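Local atomic coordinates of Alpha/beta hydrolase (Novosphingobium aromaticivorans, PDB entry 3BWX), a protein that adopts the alpha/beta hydrolase fold, binds calcium in the crystal and is probably a hydrolase. Residues Y145-W155 with R193-A203. The protein carries 1 engineered substitution. Numbering follows the deposited sequence.
Sequences YVGQGRNFETW and RIAFDYDMKIA
Phe152, on the edge strand 151-152 of a small three-stranded sheet, pairs antiparallel with Ile194 of the central strand 194-196, whose other neighbour is 186-188; this sheet is separate from the central eight-stranded sheet of the alpha/beta hydrolase fold. Ile194 N donates to Phe152 O (2.8 Å) and Phe152 N to Ile194 O. The tight side lies under helices 155-166 and 175-185. There the Ile194 CD1 methyl sits 3.6 Å above the five-membered ring of Trp155, almost on its normal, a CH-pi contact, while CG2 lies over CZ3 of the six-membered ring.

The Asn151 side is partly exposed and more polar. Bent at chi2 and chi3 (both -73°), Arg193 folds its guanidinium over the peptide joining Phe152 and Glu153 and grips Asn151 side-on: NE reaches OD1 at 2.7 Å, and NH2 meets the backbone O from above its carbonyl plane. Water fills in where direct contact ends: water 3 bridges Arg193 NH1 and Glu153 OE2, 4.5 Å apart and beyond a salt bridge, while water 2 links Arg150 O to Phe196 N where the strands part. Farther along, the methyl of Ala203 packs on Gly147 CA, and Gly147 N lies in the plane of the Tyr198 ring, donating to its OH at 2.8 Å and 177°.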
loop_
_atom_site.group_PDB
_atom_site.type_symbol
_atom_site.label_atom_id
_atom_site.label_comp_id
_atom_site.label_asym_id
_atom_site.label_seq_id
_atom_site.Cartn_x
_atom_site.Cartn_y
_atom_site.Cartn_z
ATOM N N TYR A 145 -14.557 -9.091 3.302
ATOM C CA TYR A 145 -14.904 -8.214 2.177
ATOM C C TYR A 145 -14.175 -8.535 0.867
ATOM O O TYR A 145 -14.661 -8.229 -0.213
ATOM C CB TYR A 145 -14.711 -6.736 2.559
ATOM C CG TYR A 145 -13.294 -6.205 2.443
ATOM C CD1 TYR A 145 -12.756 -5.815 1.199
ATOM C CD2 TYR A 145 -12.504 -6.061 3.568
ATOM C CE1 TYR A 145 -11.453 -5.327 1.093
ATOM C CE2 TYR A 145 -11.198 -5.564 3.472
ATOM C CZ TYR A 145 -10.685 -5.196 2.235
ATOM O OH TYR A 145 -9.406 -4.707 2.161
ATOM N N VAL A 146 -13.003 -9.135 0.963
ATOM C CA VAL A 146 -12.237 -9.400 -0.241
ATOM C C VAL A 146 -12.967 -10.384 -1.128
ATOM O O VAL A 146 -13.449 -11.405 -0.656
ATOM C CB VAL A 146 -10.818 -9.894 0.112
ATOM C CG1 VAL A 146 -10.088 -10.408 -1.109
ATOM C CG2 VAL A 146 -10.026 -8.750 0.713
ATOM N N GLY A 147 -13.057 -10.046 -2.412
ATOM C CA GLY A 147 -13.673 -10.888 -3.409
ATOM C C GLY A 147 -15.201 -11.022 -3.296
ATOM O O GLY A 147 -15.790 -11.830 -4.030
ATOM N N GLN A 148 -15.843 -10.270 -2.384
ATOM C CA GLN A 148 -17.302 -10.399 -2.149
ATOM C C GLN A 148 -18.098 -9.944 -3.362
ATOM O O GLN A 148 -19.200 -10.434 -3.631
ATOM C CB GLN A 148 -17.751 -9.678 -0.887
ATOM C CG GLN A 148 -17.601 -10.555 0.361
ATOM N N GLY A 149 -17.530 -9.031 -4.121
ATOM C CA GLY A 149 -17.895 -8.914 -5.525
ATOM C C GLY A 149 -19.031 -7.958 -5.826
ATOM O O GLY A 149 -19.587 -7.982 -6.943
ATOM N N ARG A 150 -19.368 -7.090 -4.875
ATOM C CA ARG A 150 -20.413 -6.081 -5.172
ATOM C C ARG A 150 -20.004 -5.172 -6.310
ATOM O O ARG A 150 -18.857 -4.771 -6.396
ATOM C CB ARG A 150 -20.777 -5.265 -3.950
ATOM C CG ARG A 150 -22.013 -5.810 -3.221
ATOM C CD ARG A 150 -22.447 -4.909 -2.056
ATOM N NE ARG A 150 -23.492 -3.938 -2.390
ATOM C CZ ARG A 150 -23.925 -2.982 -1.562
ATOM N NH1 ARG A 150 -23.415 -2.852 -0.341
ATOM N NH2 ARG A 150 -24.891 -2.161 -1.942
ATOM N N ASN A 151 -20.965 -4.835 -7.174
ATOM C CA ASN A 151 -20.721 -3.955 -8.312
ATOM C C ASN A 151 -21.936 -3.024 -8.480
ATOM O O ASN A 151 -23.012 -3.322 -7.951
ATOM C CB ASN A 151 -20.453 -4.743 -9.582
ATOM C CG ASN A 151 -21.617 -5.625 -9.982
ATOM O OD1 ASN A 151 -22.530 -5.183 -10.622
ATOM N ND2 ASN A 151 -21.586 -6.894 -9.554
ATOM N N PHE A 152 -21.739 -1.927 -9.226
ATOM C CA PHE A 152 -22.695 -0.803 -9.240
ATOM C C PHE A 152 -22.919 -0.232 -10.599
ATOM O O PHE A 152 -22.016 -0.313 -11.436
ATOM C CB PHE A 152 -22.180 0.292 -8.319
ATOM C CG PHE A 152 -21.887 -0.209 -6.944
ATOM C CD1 PHE A 152 -22.888 -0.278 -5.994
ATOM C CD2 PHE A 152 -20.642 -0.685 -6.616
ATOM C CE1 PHE A 152 -22.637 -0.802 -4.731
ATOM C CE2 PHE A 152 -20.389 -1.228 -5.361
ATOM C CZ PHE A 152 -21.395 -1.275 -4.427
ATOM N N GLU A 153 -24.097 0.366 -10.808
ATOM C CA GLU A 153 -24.385 1.066 -12.067
ATOM C C GLU A 153 -23.759 2.434 -12.103
ATOM O O GLU A 153 -23.393 2.902 -13.169
ATOM C CB GLU A 153 -25.902 1.179 -12.364
ATOM C CG GLU A 153 -26.194 1.707 -13.814
ATOM C CD GLU A 153 -27.584 1.390 -14.364
ATOM O OE1 GLU A 153 -28.513 2.175 -14.056
ATOM O OE2 GLU A 153 -27.745 0.396 -15.164
ATOM N N THR A 154 -23.683 3.096 -10.943
ATOM C CA THR A 154 -23.205 4.481 -10.883
ATOM C C THR A 154 -22.158 4.695 -9.824
ATOM O O THR A 154 -22.106 3.958 -8.803
ATOM C CB THR A 154 -24.383 5.426 -10.595
ATOM O OG1 THR A 154 -24.804 5.391 -9.207
ATOM C CG2 THR A 154 -25.563 5.063 -11.461
ATOM N N TRP A 155 -21.343 5.740 -10.022
ATOM C CA TRP A 155 -20.322 6.100 -9.044
ATOM C C TRP A 155 -20.925 6.535 -7.699
ATOM O O TRP A 155 -20.340 6.300 -6.632
ATOM C CB TRP A 155 -19.404 7.179 -9.607
ATOM C CG TRP A 155 -18.386 6.591 -10.542
ATOM C CD1 TRP A 155 -18.356 6.732 -11.894
ATOM C CD2 TRP A 155 -17.277 5.734 -10.203
ATOM N NE1 TRP A 155 -17.308 6.018 -12.422
ATOM C CE2 TRP A 155 -16.618 5.418 -11.400
ATOM C CE3 TRP A 155 -16.802 5.199 -9.005
ATOM C CZ2 TRP A 155 -15.508 4.584 -11.444
ATOM C CZ3 TRP A 155 -15.684 4.380 -9.037
ATOM C CH2 TRP A 155 -15.049 4.080 -10.263
ATOM N N ARG A 193 -20.302 -1.928 -15.509
ATOM C CA ARG A 193 -20.522 -1.851 -14.084
ATOM C C ARG A 193 -19.241 -1.402 -13.390
ATOM O O ARG A 193 -18.142 -1.638 -13.854
ATOM C CB ARG A 193 -20.917 -3.196 -13.477
ATOM C CG ARG A 193 -22.187 -3.852 -14.019
ATOM C CD ARG A 193 -23.458 -3.139 -13.543
ATOM N NE ARG A 193 -23.758 -3.373 -12.121
ATOM C CZ ARG A 193 -24.888 -3.035 -11.530
ATOM N NH1 ARG A 193 -25.861 -2.426 -12.202
ATOM N NH2 ARG A 193 -25.076 -3.281 -10.250
ATOM N N ILE A 194 -19.413 -0.758 -12.260
ATOM C CA ILE A 194 -18.294 -0.314 -11.459
ATOM C C ILE A 194 -17.985 -1.383 -10.439
ATOM O O ILE A 194 -18.842 -1.768 -9.669
ATOM C CB ILE A 194 -18.667 1.003 -10.775
ATOM C CG1 ILE A 194 -18.797 2.135 -11.823
ATOM C CG2 ILE A 194 -17.615 1.372 -9.683
ATOM C CD1 ILE A 194 -19.759 3.216 -11.442
ATOM N N ALA A 195 -16.736 -1.853 -10.422
ATOM C CA ALA A 195 -16.380 -2.968 -9.587
ATOM C C ALA A 195 -14.992 -2.729 -8.992
ATOM O O ALA A 195 -14.254 -1.878 -9.446
ATOM C CB ALA A 195 -16.397 -4.251 -10.408
ATOM N N PHE A 196 -14.667 -3.449 -7.934
ATOM C CA PHE A 196 -13.342 -3.334 -7.331
ATOM C C PHE A 196 -12.277 -3.777 -8.355
ATOM O O PHE A 196 -12.469 -4.724 -9.132
ATOM C CB PHE A 196 -13.249 -4.110 -6.017
ATOM C CG PHE A 196 -14.123 -3.529 -4.958
ATOM C CD1 PHE A 196 -13.720 -2.386 -4.223
ATOM C CD2 PHE A 196 -15.427 -4.028 -4.779
ATOM C CE1 PHE A 196 -14.567 -1.819 -3.280
ATOM C CE2 PHE A 196 -16.268 -3.469 -3.857
ATOM C CZ PHE A 196 -15.843 -2.347 -3.090
ATOM N N ASP A 197 -11.180 -3.032 -8.365
ATOM C CA ASP A 197 -10.180 -3.149 -9.453
ATOM C C ASP A 197 -9.110 -4.194 -9.139
ATOM O O ASP A 197 -7.932 -3.904 -9.056
ATOM C CB ASP A 197 -9.560 -1.767 -9.694
ATOM C CG ASP A 197 -8.851 -1.651 -11.034
ATOM O OD1 ASP A 197 -8.794 -2.601 -11.848
ATOM O OD2 ASP A 197 -8.326 -0.544 -11.294
ATOM N N TYR A 198 -9.568 -5.442 -8.988
ATOM C CA TYR A 198 -8.627 -6.526 -8.744
ATOM C C TYR A 198 -9.278 -7.825 -9.171
ATOM O O TYR A 198 -10.507 -7.892 -9.286
ATOM C CB TYR A 198 -8.115 -6.587 -7.271
ATOM C CG TYR A 198 -9.160 -6.820 -6.228
ATOM C CD1 TYR A 198 -9.544 -8.115 -5.886
ATOM C CD2 TYR A 198 -9.740 -5.780 -5.535
ATOM C CE1 TYR A 198 -10.522 -8.330 -4.910
ATOM C CE2 TYR A 198 -10.708 -6.005 -4.586
ATOM C CZ TYR A 198 -11.090 -7.277 -4.265
ATOM O OH TYR A 198 -12.044 -7.540 -3.296
ATOM N N ASP A 199 -8.455 -8.847 -9.392
ATOM C CA ASP A 199 -8.958 -10.207 -9.669
ATOM C C ASP A 199 -9.714 -10.815 -8.448
ATOM O O ASP A 199 -9.120 -11.007 -7.390
ATOM C CB ASP A 199 -7.740 -11.103 -9.979
ATOM C CG ASP A 199 -8.112 -12.488 -10.509
ATOM O OD1 ASP A 199 -9.304 -12.847 -10.503
ATOM O OD2 ASP A 199 -7.172 -13.166 -10.961
HETATM N N MSE A 200 -11.011 -11.086 -8.590
HETATM C CA MSE A 200 -11.771 -11.696 -7.531
HETATM C C MSE A 200 -11.128 -12.967 -6.976
HETATM O O MSE A 200 -11.237 -13.229 -5.766
HETATM C CB MSE A 200 -13.210 -11.995 -7.986
HETATM C CG MSE A 200 -14.075 -10.758 -8.163
HETATM SE SE MSE A 200 -14.246 -9.534 -6.629
HETATM C CE MSE A 200 -13.206 -8.011 -7.324
ATOM N N LYS A 201 -10.396 -13.702 -7.819
ATOM C CA LYS A 201 -9.752 -14.933 -7.402
ATOM C C LYS A 201 -8.690 -14.755 -6.316
ATOM O O LYS A 201 -8.276 -15.771 -5.740
ATOM C CB LYS A 201 -9.177 -15.690 -8.584
ATOM C CG LYS A 201 -10.286 -16.177 -9.492
ATOM C CD LYS A 201 -9.809 -17.100 -10.593
ATOM C CE LYS A 201 -11.005 -17.633 -11.346
ATOM N NZ LYS A 201 -10.615 -18.279 -12.615
ATOM N N ILE A 202 -8.261 -13.509 -6.052
ATOM C CA ILE A 202 -7.459 -13.197 -4.902
ATOM C C ILE A 202 -8.107 -13.671 -3.607
ATOM O O ILE A 202 -7.405 -13.971 -2.673
ATOM C CB ILE A 202 -7.098 -11.667 -4.867
ATOM C CG1 ILE A 202 -6.105 -11.321 -5.985
ATOM C CG2 ILE A 202 -6.587 -11.230 -3.504
ATOM C CD1 ILE A 202 -6.032 -9.798 -6.340
ATOM N N ALA A 203 -9.426 -13.757 -3.577
ATOM C CA ALA A 203 -10.139 -14.217 -2.377
ATOM C C ALA A 203 -10.012 -15.717 -2.091
ATOM O O ALA A 203 -10.384 -16.185 -1.027
ATOM C CB ALA A 203 -11.635 -13.842 -2.507
HETATM O O HOH W 1 -15.376 -7.587 -3.759
HETATM O O HOH W 2 -16.606 -5.787 -7.406
HETATM O O HOH W 3 -26.087 -1.683 -15.018
#